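Local coordinates for hypothetical protein Atu2327 (Agrobacterium tumefaciens, PDB 2O8I) that is of unknown function but belongs to the OHCU decarboxylase family, and so probably decarboxylates the OHCU intermediate of urate degradation to allantoin, at residues A[109-114]-A[140-145]; A[101-106]-A[129-134]; A[46-49]-A[55-58]; A[58-63]-A[144-149]. All coordinates share one frame; numbering follows the deposited sequence.

Contact 1. Residues A[109-114]-A[140-145]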
loop_
_atom_site.group_PDB
_atom_site.type_symbol
_atom_site.label_atom_id
_atom_site.label_comp_id
_atom_site.label_asym_id
_atom_site.label_seq_id
_atom_site.Cartn_x
_atom_site.Cartn_y
_atom_site.Cartn_z
ATOM N N GLU A 109 -18.884 3.974 -4.656
ATOM C CA GLU A 109 -20.222 4.398 -4.264
ATOM C C GLU A 109 -21.227 3.442 -4.904
ATOM O O GLU A 109 -22.235 3.126 -4.289
ATOM C CB GLU A 109 -20.490 5.872 -4.616
ATOM C CG GLU A 109 -21.997 6.362 -4.599
ATOM C CD GLU A 109 -22.748 6.191 -3.226
ATOM O OE1 GLU A 109 -22.126 6.358 -2.144
ATOM O OE2 GLU A 109 -23.975 5.902 -3.230
ATOM N N LYS A 110 -20.932 2.935 -6.103
ATOM C CA LYS A 110 -21.834 1.994 -6.777
ATOM C C LYS A 110 -21.679 0.547 -6.262
ATOM O O LYS A 110 -22.684 -0.123 -6.036
ATOM C CB LYS A 110 -21.633 2.046 -8.289
ATOM C CG LYS A 110 -22.582 1.167 -9.122
ATOM C CD LYS A 110 -22.535 1.584 -10.595
ATOM C CE LYS A 110 -23.796 1.187 -11.406
ATOM N NZ LYS A 110 -23.660 -0.211 -11.922
ATOM N N PHE A 111 -20.443 0.073 -6.056
ATOM C CA PHE A 111 -20.211 -1.349 -5.748
ATOM C C PHE A 111 -19.906 -1.671 -4.296
ATOM O O PHE A 111 -20.149 -2.790 -3.848
ATOM C CB PHE A 111 -19.152 -1.943 -6.680
ATOM C CG PHE A 111 -19.561 -1.912 -8.112
ATOM C CD1 PHE A 111 -20.602 -2.723 -8.567
ATOM C CD2 PHE A 111 -18.967 -1.033 -8.997
ATOM C CE1 PHE A 111 -21.032 -2.674 -9.883
ATOM C CE2 PHE A 111 -19.385 -0.975 -10.322
ATOM C CZ PHE A 111 -20.430 -1.795 -10.760
ATOM N N GLY A 112 -19.377 -0.692 -3.562
ATOM C CA GLY A 112 -19.088 -0.855 -2.135
ATOM C C GLY A 112 -17.726 -1.443 -1.841
ATOM O O GLY A 112 -17.514 -2.002 -0.756
ATOM N N PHE A 113 -16.830 -1.354 -2.822
ATOM C CA PHE A 113 -15.416 -1.696 -2.673
ATOM C C PHE A 113 -14.643 -0.918 -3.732
ATOM O O PHE A 113 -15.239 -0.511 -4.738
ATOM C CB PHE A 113 -15.154 -3.222 -2.794
ATOM C CG PHE A 113 -15.876 -3.908 -3.942
ATOM C CD1 PHE A 113 -17.065 -4.607 -3.712
ATOM C CD2 PHE A 113 -15.360 -3.868 -5.251
ATOM C CE1 PHE A 113 -17.749 -5.251 -4.779
ATOM C CE2 PHE A 113 -16.036 -4.506 -6.328
ATOM C CZ PHE A 113 -17.227 -5.199 -6.093
ATOM N N PRO A 114 -13.319 -0.745 -3.553
ATOM C CA PRO A 114 -12.558 0.061 -4.505
ATOM C C PRO A 114 -12.504 -0.530 -5.904
ATOM O O PRO A 114 -12.821 -1.718 -6.099
ATOM C CB PRO A 114 -11.151 0.051 -3.926
ATOM C CG PRO A 114 -11.340 -0.290 -2.485
ATOM C CD PRO A 114 -12.444 -1.296 -2.515
ATOM N N ALA A 140 -22.875 -8.697 -9.606
ATOM C CA ALA A 140 -22.332 -10.052 -9.797
ATOM C C ALA A 140 -21.182 -10.085 -10.791
ATOM O O ALA A 140 -20.216 -10.809 -10.556
ATOM C CB ALA A 140 -23.430 -11.065 -10.199
ATOM N N GLN A 141 -21.273 -9.326 -11.882
ATOM C CA GLN A 141 -20.197 -9.273 -12.883
ATOM C C GLN A 141 -18.922 -8.648 -12.306
ATOM O O GLN A 141 -17.837 -9.239 -12.415
ATOM C CB GLN A 141 -20.617 -8.505 -14.122
ATOM C CG GLN A 141 -21.892 -8.993 -14.761
ATOM C CD GLN A 141 -22.409 -8.018 -15.820
ATOM O OE1 GLN A 141 -22.768 -6.859 -15.540
ATOM N NE2 GLN A 141 -22.438 -8.486 -17.049
ATOM N N GLU A 142 -19.066 -7.482 -11.672
ATOM C CA GLU A 142 -17.959 -6.798 -10.996
ATOM C C GLU A 142 -17.324 -7.585 -9.865
ATOM O O GLU A 142 -16.152 -7.405 -9.553
ATOM C CB GLU A 142 -18.387 -5.450 -10.445
ATOM C CG GLU A 142 -18.431 -4.476 -11.484
ATOM C CD GLU A 142 -17.155 -4.453 -12.293
ATOM O OE1 GLU A 142 -16.144 -3.910 -11.759
ATOM O OE2 GLU A 142 -17.203 -4.950 -13.465
ATOM N N PHE A 143 -18.100 -8.435 -9.231
ATOM C CA PHE A 143 -17.544 -9.252 -8.191
ATOM C C PHE A 143 -16.692 -10.331 -8.838
ATOM O O PHE A 143 -15.589 -10.595 -8.371
ATOM C CB PHE A 143 -18.643 -9.842 -7.332
ATOM C CG PHE A 143 -18.157 -10.426 -6.062
ATOM C CD1 PHE A 143 -18.039 -9.637 -4.932
ATOM C CD2 PHE A 143 -17.847 -11.780 -5.986
ATOM C CE1 PHE A 143 -17.598 -10.168 -3.726
ATOM C CE2 PHE A 143 -17.393 -12.327 -4.800
ATOM C CZ PHE A 143 -17.271 -11.519 -3.653
ATOM N N ALA A 144 -17.168 -10.910 -9.937
ATOM C CA ALA A 144 -16.332 -11.832 -10.704
ATOM C C ALA A 144 -15.032 -11.140 -11.189
ATOM O O ALA A 144 -13.946 -11.643 -10.946
ATOM C CB ALA A 144 -17.116 -12.453 -11.888
ATOM N N THR A 145 -15.152 -9.987 -11.844
ATOM C CA THR A 145 -13.993 -9.255 -12.349
ATOM C C THR A 145 -13.014 -8.857 -11.238
ATOM O O THR A 145 -11.820 -9.131 -11.368
ATOM C CB THR A 145 -14.430 -8.014 -13.137
ATOM O OG1 THR A 145 -15.130 -8.452 -14.274
ATOM C CG2 THR A 145 -13.257 -7.189 -13.642
#

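Contact 2. Residues A[101-106]-A[129-134]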
loop_
_atom_site.group_PDB
_atom_site.type_symbol
_atom_site.label_atom_id
_atom_site.label_comp_id
_atom_site.label_asym_id
_atom_site.label_seq_id
_atom_site.Cartn_x
_atom_site.Cartn_y
_atom_site.Cartn_z
ATOM N N THR A 101 -8.857 9.354 -8.482
ATOM C CA THR A 101 -9.537 9.485 -7.215
ATOM C C THR A 101 -11.072 9.607 -7.389
ATOM O O THR A 101 -11.856 8.882 -6.733
ATOM C CB THR A 101 -8.971 10.666 -6.424
ATOM O OG1 THR A 101 -7.637 10.333 -6.003
ATOM C CG2 THR A 101 -9.842 10.948 -5.210
ATOM N N GLN A 102 -11.494 10.485 -8.291
ATOM C CA GLN A 102 -12.901 10.687 -8.534
ATOM C C GLN A 102 -13.545 9.406 -9.121
ATOM O O GLN A 102 -14.640 9.013 -8.737
ATOM C CB GLN A 102 -13.113 11.946 -9.396
ATOM C CG GLN A 102 -14.473 12.043 -10.063
ATOM C CD GLN A 102 -14.518 13.214 -11.089
ATOM O OE1 GLN A 102 -14.042 13.087 -12.253
ATOM N NE2 GLN A 102 -15.082 14.366 -10.657
ATOM N N LEU A 103 -12.871 8.734 -10.038
ATOM C CA LEU A 103 -13.526 7.588 -10.664
ATOM C C LEU A 103 -13.646 6.473 -9.621
ATOM O O LEU A 103 -14.665 5.778 -9.512
ATOM C CB LEU A 103 -12.794 7.148 -11.932
ATOM C CG LEU A 103 -12.804 8.144 -13.118
ATOM C CD1 LEU A 103 -11.881 7.603 -14.221
ATOM C CD2 LEU A 103 -14.212 8.594 -13.719
ATOM N N ASN A 104 -12.616 6.372 -8.799
ATOM C CA ASN A 104 -12.645 5.442 -7.726
ATOM C C ASN A 104 -13.758 5.732 -6.719
ATOM O O ASN A 104 -14.431 4.787 -6.294
ATOM C CB ASN A 104 -11.309 5.355 -7.045
ATOM C CG ASN A 104 -11.335 4.380 -5.935
ATOM O OD1 ASN A 104 -11.506 4.774 -4.783
ATOM N ND2 ASN A 104 -11.271 3.080 -6.261
ATOM N N SER A 105 -13.979 7.008 -6.349
ATOM C CA SER A 105 -15.118 7.350 -5.482
ATOM C C SER A 105 -16.433 6.961 -6.099
ATOM O O SER A 105 -17.278 6.420 -5.412
ATOM C CB SER A 105 -15.171 8.822 -5.162
ATOM O OG SER A 105 -14.020 9.149 -4.429
ATOM N N ALA A 106 -16.607 7.230 -7.388
ATOM C CA ALA A 106 -17.871 6.920 -8.063
ATOM C C ALA A 106 -18.134 5.413 -8.034
ATOM O O ALA A 106 -19.252 4.978 -7.708
ATOM C CB ALA A 106 -17.919 7.488 -9.507
ATOM N N SER A 129 -10.435 3.065 -19.860
ATOM C CA SER A 129 -11.264 2.205 -20.689
ATOM C C SER A 129 -11.975 1.179 -19.808
ATOM O O SER A 129 -13.192 0.984 -19.912
ATOM C CB SER A 129 -10.415 1.511 -21.769
ATOM O OG SER A 129 -11.094 0.429 -22.380
ATOM N N ALA A 130 -11.193 0.546 -18.938
ATOM C CA ALA A 130 -11.689 -0.422 -17.987
ATOM C C ALA A 130 -12.717 0.202 -17.026
ATOM O O ALA A 130 -13.752 -0.400 -16.796
ATOM C CB ALA A 130 -10.547 -1.083 -17.270
ATOM N N PHE A 131 -12.473 1.406 -16.507
ATOM C CA PHE A 131 -13.494 2.025 -15.668
ATOM C C PHE A 131 -14.769 2.107 -16.470
ATOM O O PHE A 131 -15.827 1.624 -16.040
ATOM C CB PHE A 131 -13.122 3.424 -15.186
ATOM C CG PHE A 131 -14.231 4.101 -14.386
ATOM C CD1 PHE A 131 -14.331 3.918 -13.009
ATOM C CD2 PHE A 131 -15.185 4.896 -15.015
ATOM C CE1 PHE A 131 -15.356 4.535 -12.277
ATOM C CE2 PHE A 131 -16.201 5.496 -14.298
ATOM C CZ PHE A 131 -16.286 5.324 -12.926
ATOM N N ASP A 132 -14.654 2.729 -17.639
ATOM C CA ASP A 132 -15.789 2.923 -18.548
ATOM C C ASP A 132 -16.699 1.680 -18.781
ATOM O O ASP A 132 -17.921 1.742 -18.640
ATOM C CB ASP A 132 -15.153 3.255 -19.878
ATOM C CG ASP A 132 -15.725 4.444 -20.508
ATOM O OD1 ASP A 132 -15.500 5.567 -19.964
ATOM O OD2 ASP A 132 -16.346 4.227 -21.582
ATOM N N THR A 133 -16.075 0.567 -19.163
ATOM C CA THR A 133 -16.735 -0.704 -19.290
ATOM C C THR A 133 -17.310 -1.137 -17.927
ATOM O O THR A 133 -18.487 -1.479 -17.828
ATOM C CB THR A 133 -15.688 -1.779 -19.741
ATOM O OG1 THR A 133 -15.284 -1.529 -21.084
ATOM C CG2 THR A 133 -16.214 -3.224 -19.616
ATOM N N ARG A 134 -16.482 -1.127 -16.885
ATOM C CA ARG A 134 -16.841 -1.813 -15.638
ATOM C C ARG A 134 -17.886 -1.110 -14.756
ATOM O O ARG A 134 -18.641 -1.791 -14.051
ATOM C CB ARG A 134 -15.597 -2.164 -14.824
ATOM C CG ARG A 134 -14.751 -3.210 -15.508
ATOM C CD ARG A 134 -13.417 -3.429 -14.808
ATOM N NE ARG A 134 -13.562 -3.634 -13.368
ATOM C CZ ARG A 134 -12.538 -3.835 -12.546
ATOM N NH1 ARG A 134 -11.311 -3.875 -13.029
ATOM N NH2 ARG A 134 -12.727 -3.999 -11.244
#

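Contact 3. Residues A[46-49]-A[55-58]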
loop_
_atom_site.group_PDB
_atom_site.type_symbol
_atom_site.label_atom_id
_atom_site.label_comp_id
_atom_site.label_asym_id
_atom_site.label_seq_id
_atom_site.Cartn_x
_atom_site.Cartn_y
_atom_site.Cartn_z
ATOM N N ALA A 46 -6.107 -20.836 -3.826
ATOM C CA ALA A 46 -6.931 -21.915 -3.328
ATOM C C ALA A 46 -7.688 -21.499 -2.080
ATOM O O ALA A 46 -8.895 -21.728 -1.995
ATOM C CB ALA A 46 -6.119 -23.178 -3.077
ATOM N N GLN A 47 -7.014 -20.881 -1.119
ATOM C CA GLN A 47 -7.726 -20.415 0.062
ATOM C C GLN A 47 -8.687 -19.257 -0.244
ATOM O O GLN A 47 -9.736 -19.123 0.406
ATOM C CB GLN A 47 -6.767 -19.987 1.159
ATOM C CG GLN A 47 -5.823 -21.026 1.633
ATOM C CD GLN A 47 -6.521 -22.299 2.078
ATOM O OE1 GLN A 47 -6.060 -23.381 1.765
ATOM N NE2 GLN A 47 -7.634 -22.170 2.807
ATOM N N PHE A 48 -8.323 -18.405 -1.194
ATOM C CA PHE A 48 -9.146 -17.253 -1.509
ATOM C C PHE A 48 -10.428 -17.750 -2.145
ATOM O O PHE A 48 -11.509 -17.187 -1.927
ATOM C CB PHE A 48 -8.395 -16.361 -2.495
ATOM C CG PHE A 48 -9.162 -15.158 -2.975
ATOM C CD1 PHE A 48 -9.753 -14.278 -2.083
ATOM C CD2 PHE A 48 -9.238 -14.876 -4.332
ATOM C CE1 PHE A 48 -10.420 -13.140 -2.543
ATOM C CE2 PHE A 48 -9.904 -13.740 -4.805
ATOM C CZ PHE A 48 -10.494 -12.872 -3.914
ATOM N N ARG A 49 -10.306 -18.802 -2.946
ATOM C CA ARG A 49 -11.453 -19.317 -3.644
ATOM C C ARG A 49 -12.430 -20.039 -2.745
ATOM O O ARG A 49 -13.590 -20.150 -3.066
ATOM C CB ARG A 49 -11.004 -20.237 -4.749
ATOM C CG ARG A 49 -10.851 -19.498 -6.004
ATOM C CD ARG A 49 -9.745 -20.094 -6.807
ATOM N NE ARG A 49 -9.491 -19.236 -7.944
ATOM C CZ ARG A 49 -9.043 -19.654 -9.116
ATOM N NH1 ARG A 49 -8.789 -20.931 -9.329
ATOM N NH2 ARG A 49 -8.861 -18.772 -10.077
ATOM N N GLU A 55 -16.039 -13.264 3.336
ATOM C CA GLU A 55 -14.593 -13.138 3.482
ATOM C C GLU A 55 -13.956 -12.586 2.212
ATOM O O GLU A 55 -13.144 -11.658 2.286
ATOM C CB GLU A 55 -13.956 -14.468 3.920
ATOM C CG GLU A 55 -14.293 -14.873 5.375
ATOM C CD GLU A 55 -13.844 -16.314 5.715
ATOM O OE1 GLU A 55 -13.787 -17.172 4.781
ATOM O OE2 GLU A 55 -13.547 -16.582 6.915
ATOM N N ARG A 56 -14.354 -13.116 1.059
ATOM C CA ARG A 56 -13.922 -12.594 -0.223
ATOM C C ARG A 56 -14.301 -11.109 -0.391
ATOM O O ARG A 56 -13.491 -10.287 -0.876
ATOM C CB ARG A 56 -14.459 -13.457 -1.355
ATOM C CG ARG A 56 -13.835 -14.856 -1.346
ATOM C CD ARG A 56 -14.685 -15.949 -2.046
ATOM N NE ARG A 56 -15.023 -15.616 -3.434
ATOM C CZ ARG A 56 -14.179 -15.669 -4.468
ATOM N NH1 ARG A 56 -12.913 -16.046 -4.312
ATOM N NH2 ARG A 56 -14.602 -15.319 -5.676
ATOM N N LEU A 57 -15.504 -10.750 0.051
ATOM C CA LEU A 57 -15.942 -9.348 0.006
ATOM C C LEU A 57 -15.048 -8.469 0.890
ATOM O O LEU A 57 -14.718 -7.315 0.511
ATOM C CB LEU A 57 -17.413 -9.199 0.396
ATOM C CG LEU A 57 -17.967 -7.772 0.287
ATOM C CD1 LEU A 57 -17.998 -7.299 -1.174
ATOM C CD2 LEU A 57 -19.376 -7.672 0.909
ATOM N N GLY A 58 -14.635 -9.021 2.041
ATOM C CA GLY A 58 -13.670 -8.353 2.927
ATOM C C GLY A 58 -12.318 -8.098 2.255
ATOM O O GLY A 58 -11.668 -7.079 2.488
#

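Contact 4. Residues A[58-63]-A[144-149]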
loop_
_atom_site.group_PDB
_atom_site.type_symbol
_atom_site.label_atom_id
_atom_site.label_comp_id
_atom_site.label_asym_id
_atom_site.label_seq_id
_atom_site.Cartn_x
_atom_site.Cartn_y
_atom_site.Cartn_z
ATOM N N GLY A 58 -14.635 -9.021 2.041
ATOM C CA GLY A 58 -13.670 -8.353 2.927
ATOM C C GLY A 58 -12.318 -8.098 2.255
ATOM O O GLY A 58 -11.668 -7.079 2.488
ATOM N N VAL A 59 -11.896 -9.012 1.393
ATOM C CA VAL A 59 -10.596 -8.884 0.747
ATOM C C VAL A 59 -10.673 -7.755 -0.244
ATOM O O VAL A 59 -9.753 -6.948 -0.329
ATOM C CB VAL A 59 -10.185 -10.196 0.033
ATOM C CG1 VAL A 59 -9.010 -9.989 -0.899
ATOM C CG2 VAL A 59 -9.929 -11.328 1.062
ATOM N N LEU A 60 -11.775 -7.687 -0.983
ATOM C CA LEU A 60 -11.959 -6.631 -1.988
ATOM C C LEU A 60 -11.939 -5.281 -1.324
ATOM O O LEU A 60 -11.305 -4.350 -1.804
ATOM C CB LEU A 60 -13.291 -6.812 -2.694
ATOM C CG LEU A 60 -13.371 -7.583 -4.017
ATOM C CD1 LEU A 60 -12.336 -8.633 -4.197
ATOM C CD2 LEU A 60 -14.747 -8.172 -4.177
ATOM N N ARG A 61 -12.643 -5.188 -0.204
ATOM C CA ARG A 61 -12.774 -3.940 0.489
ATOM C C ARG A 61 -11.478 -3.482 1.127
ATOM O O ARG A 61 -11.302 -2.306 1.335
ATOM C CB ARG A 61 -13.883 -4.045 1.537
ATOM C CG ARG A 61 -15.259 -4.137 0.916
ATOM C CD ARG A 61 -16.332 -4.093 1.957
ATOM N NE ARG A 61 -17.613 -3.733 1.350
ATOM C CZ ARG A 61 -18.810 -4.064 1.847
ATOM N NH1 ARG A 61 -18.881 -4.774 2.956
ATOM N NH2 ARG A 61 -19.930 -3.697 1.218
ATOM N N ALA A 62 -10.575 -4.401 1.441
ATOM C CA ALA A 62 -9.304 -4.036 2.093
ATOM C C ALA A 62 -8.264 -3.607 1.054
ATOM O O ALA A 62 -7.282 -2.944 1.384
ATOM C CB ALA A 62 -8.765 -5.208 2.934
ATOM N N HIS A 63 -8.477 -4.000 -0.199
ATOM C CA HIS A 63 -7.534 -3.708 -1.245
ATOM C C HIS A 63 -7.331 -2.191 -1.491
ATOM O O HIS A 63 -8.282 -1.411 -1.467
ATOM C CB HIS A 63 -7.975 -4.406 -2.510
ATOM C CG HIS A 63 -6.890 -4.547 -3.511
ATOM N ND1 HIS A 63 -6.124 -5.684 -3.612
ATOM C CD2 HIS A 63 -6.411 -3.684 -4.437
ATOM C CE1 HIS A 63 -5.235 -5.531 -4.580
ATOM N NE2 HIS A 63 -5.393 -4.331 -5.103
ATOM N N ALA A 144 -17.168 -10.910 -9.937
ATOM C CA ALA A 144 -16.332 -11.832 -10.704
ATOM C C ALA A 144 -15.032 -11.140 -11.189
ATOM O O ALA A 144 -13.946 -11.643 -10.946
ATOM C CB ALA A 144 -17.116 -12.453 -11.888
ATOM N N THR A 145 -15.152 -9.987 -11.844
ATOM C CA THR A 145 -13.993 -9.255 -12.349
ATOM C C THR A 145 -13.014 -8.857 -11.238
ATOM O O THR A 145 -11.820 -9.131 -11.368
ATOM C CB THR A 145 -14.430 -8.014 -13.137
ATOM O OG1 THR A 145 -15.130 -8.452 -14.274
ATOM C CG2 THR A 145 -13.257 -7.189 -13.642
ATOM N N ALA A 146 -13.519 -8.230 -10.165
ATOM C CA ALA A 146 -12.684 -7.729 -9.068
ATOM C C ALA A 146 -11.923 -8.843 -8.418
ATOM O O ALA A 146 -10.741 -8.700 -8.194
ATOM C CB ALA A 146 -13.493 -6.997 -8.039
ATOM N N THR A 147 -12.586 -9.964 -8.134
ATOM C CA THR A 147 -11.913 -11.120 -7.533
ATOM C C THR A 147 -10.842 -11.689 -8.468
ATOM O O THR A 147 -9.794 -12.149 -8.007
ATOM C CB THR A 147 -12.902 -12.271 -7.124
ATOM O OG1 THR A 147 -13.652 -12.693 -8.263
ATOM C CG2 THR A 147 -13.838 -11.846 -6.006
ATOM N N GLY A 148 -11.119 -11.660 -9.771
ATOM C CA GLY A 148 -10.168 -12.100 -10.793
ATOM C C GLY A 148 -8.941 -11.211 -10.764
ATOM O O GLY A 148 -7.823 -11.692 -10.857
ATOM N N GLN A 149 -9.157 -9.904 -10.614
ATOM C CA GLN A 149 -8.087 -8.936 -10.612
ATOM C C GLN A 149 -7.205 -9.040 -9.354
ATOM O O GLN A 149 -5.992 -8.898 -9.434
ATOM C CB GLN A 149 -8.647 -7.510 -10.775
ATOM C CG GLN A 149 -9.175 -7.230 -12.197
ATOM C CD GLN A 149 -8.104 -7.296 -13.284
ATOM O OE1 GLN A 149 -7.128 -6.525 -13.297
ATOM N NE2 GLN A 149 -8.277 -8.207 -14.192
#

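Contact 1. Residues A[109-114]-A[140-145]
Phe111, at the close of helix 94-111, and Glu142, near the start of helix 139-161, bring the two backbones nearest together, CA to CA 7.9 Å; immediately afterwards Gly112 leaves the helix with a positive phi of 87°. The aliphatic part of Glu142 makes the main contact. Its CG lies over one face of the Phe111 ring, 3.7 Å from the centroid and 23° off the normal, which is a CH-pi arrangement. The approach is displaced toward the rim, since Glu142 CG is 3.4 Å from Phe111 CZ. Lys110 CG covers the opposite face, so the ring sits between two aliphatic chains. A bend in the Glu142 chain (chi2 -51°) turns the carboxylate off the ring, and its OE1 meets Tyr107 OH in a hydrogen bond and Arg134 NE in a salt bridge. Next to this pair, Phe113 CE1 comes to the edge of the Phe143 ring, 4.4 Å from Phe143 CD1, while Phe111 CB backs one face of the Phe113 ring. The chemistry is therefore divided along one side chain: Glu142 gives its methylenes to an aromatic surface and keeps its buried carboxylate for a hydroxyl and a guanidinium, which would be expected to stabilise the charged form.

Contact 2. Residues A[101-106]-A[129-134]
Leu103 and Ala106 of helix 94-111 receive the ring of Phe131 from helix 124-135, a helix-to-helix packing contact within the all-helical fold of the OHCU decarboxylase family. The helices are nearest at Leu103 and Phe131, whose CA atoms are 7.5 Å apart. Walking along the first helix, Thr101 belongs to a different surface and packs on Ala9 of the second subunit. Leu103 follows and carries most of the contact. Its CB stands over one face of the Phe131 ring, 3.9 Å from the centroid and 20° off the normal, in a CH-pi approach shifted toward the CD1-CE1 side. Over the same face, toward the opposite part of the rim, Leu103 CD2 lies 3.7 Å from Phe131 CE2, so the one leucine spans the aromatic surface. Phe131 reaches it because its CG is anti to the backbone N (chi1 176°), carrying the ring toward helix 94-111. Ser105, like Thr101, packs on the second subunit, at its Glu5; the helix thus serves the subunit interface and this intrachain contact with different residues. Phe131 was modelled in two conformers and this geometry belongs to one of them, so the finer distances are doubtful in that respect. One turn beyond Leu103, Ala106 closes the contact at the ring edge, near its plane, with its CB 4.4 Å from Phe131 CZ.

Contact 3. Residues A[46-49]-A[55-58]
Arg56 NH1 donates a hydrogen bond of 3.0 Å to the main-chain carbonyl O of Phe48, nearly straight at 162°. The carbonyl oxygen lies at the edge of the guanidinium, close to its plane, whereas the donor stands above the plane of the carbonyl group. The same nitrogen hangs over the centre of the Phe48 ring, and the guanidinium carbon CZ of Arg56 is 4.8 Å from the ring centroid and 14° off the normal, a cation-pi contact in which the two flat groups are inclined to each other, not stacked. Farther back along the chain, Arg56 CG approaches Phe48 CE1 at 4.0 Å. The arginine can meet carbonyl and ring together because its chain bends at chi3 (56°), folding the guanidinium back toward helix 37-50. In the next shell, Glu53 OE2 holds Arg56 NE in a salt bridge, giving the guanidinium a second anchor. Arg49 points its charge elsewhere, to Glu151, and its NE stays 5.9 Å from Arg56 NH1. The Phe48 ring is in turn seated against Phe15, Ile21 and Val150, while Arg56 also packs on Thr147. The arrangement is that of two consecutive helices, 37-50 and 53-62, joined by a very short connection, with an arginine of the second binding a carbonyl in the final turn of the first.

Contact 4. Residues A[58-63]-A[144-149]
Leu60 of helix 53-62 pushes its branched end against Ala146 and Thr147 of helix 139-161, at the level where Leu60 and Thr147 have their CA atoms 7.1 Å apart. This is the close-packed part, and all three residues are buried. Leu60 CG faces the methyl CB of Ala146 at 4.1 Å, while the Leu60 CD1 branch reaches Thr147 CG2 at 4.0 Å, so one leucine rests across two successive residues of the partner helix. Thr147 presents its methyl because its first torsion (chi1 57°) swings OG1 back along its own helix, where the carbonyl oxygens of Phe143 and Ala144 both lie within hydrogen-bonding range. Phe143 and Val150 extend the apolar wall around Leu60. The solvent side is marked by Gly58, Arg61 and Ala144, all exposed and without a contact between the segments. His63, just past the end of its helix, is buried but serves other partners: its CB is directed at the segment 144-149, yet the side chain packs on Val150 and Ile153 farther along helix 139-161, with NE2 hydrogen-bonded to Lys69 NZ. Between these two segments, then, the association is purely apolar: methyl and methine groups provide the contact, and the threonine hydroxyl is kept satisfied within its own helix.

Overall arrangement
Contacts 1 and 4 both use helix 139-161 and share Ala144 and Thr145, with centres about 8 Å apart, and contact 3 joins contact 4 through helix 53-62, centres about 9 Å apart. Contact 1 is tied to contact 2, about 11 Å away between centres, by helix 94-111 and by packing of Phe111 CZ on Arg134 O (3.7 Å). A probable hydrogen bond from Arg61 NE to Gly112 O (2.7 Å) connects contacts 4 and 1. Contacts 2 and 3 are the distant pair, centres about 23 Å and nearest atoms about 12 Å apart. Contact 4, whose centre is nearest that of the chain (about 7 Å), touches each of the other three.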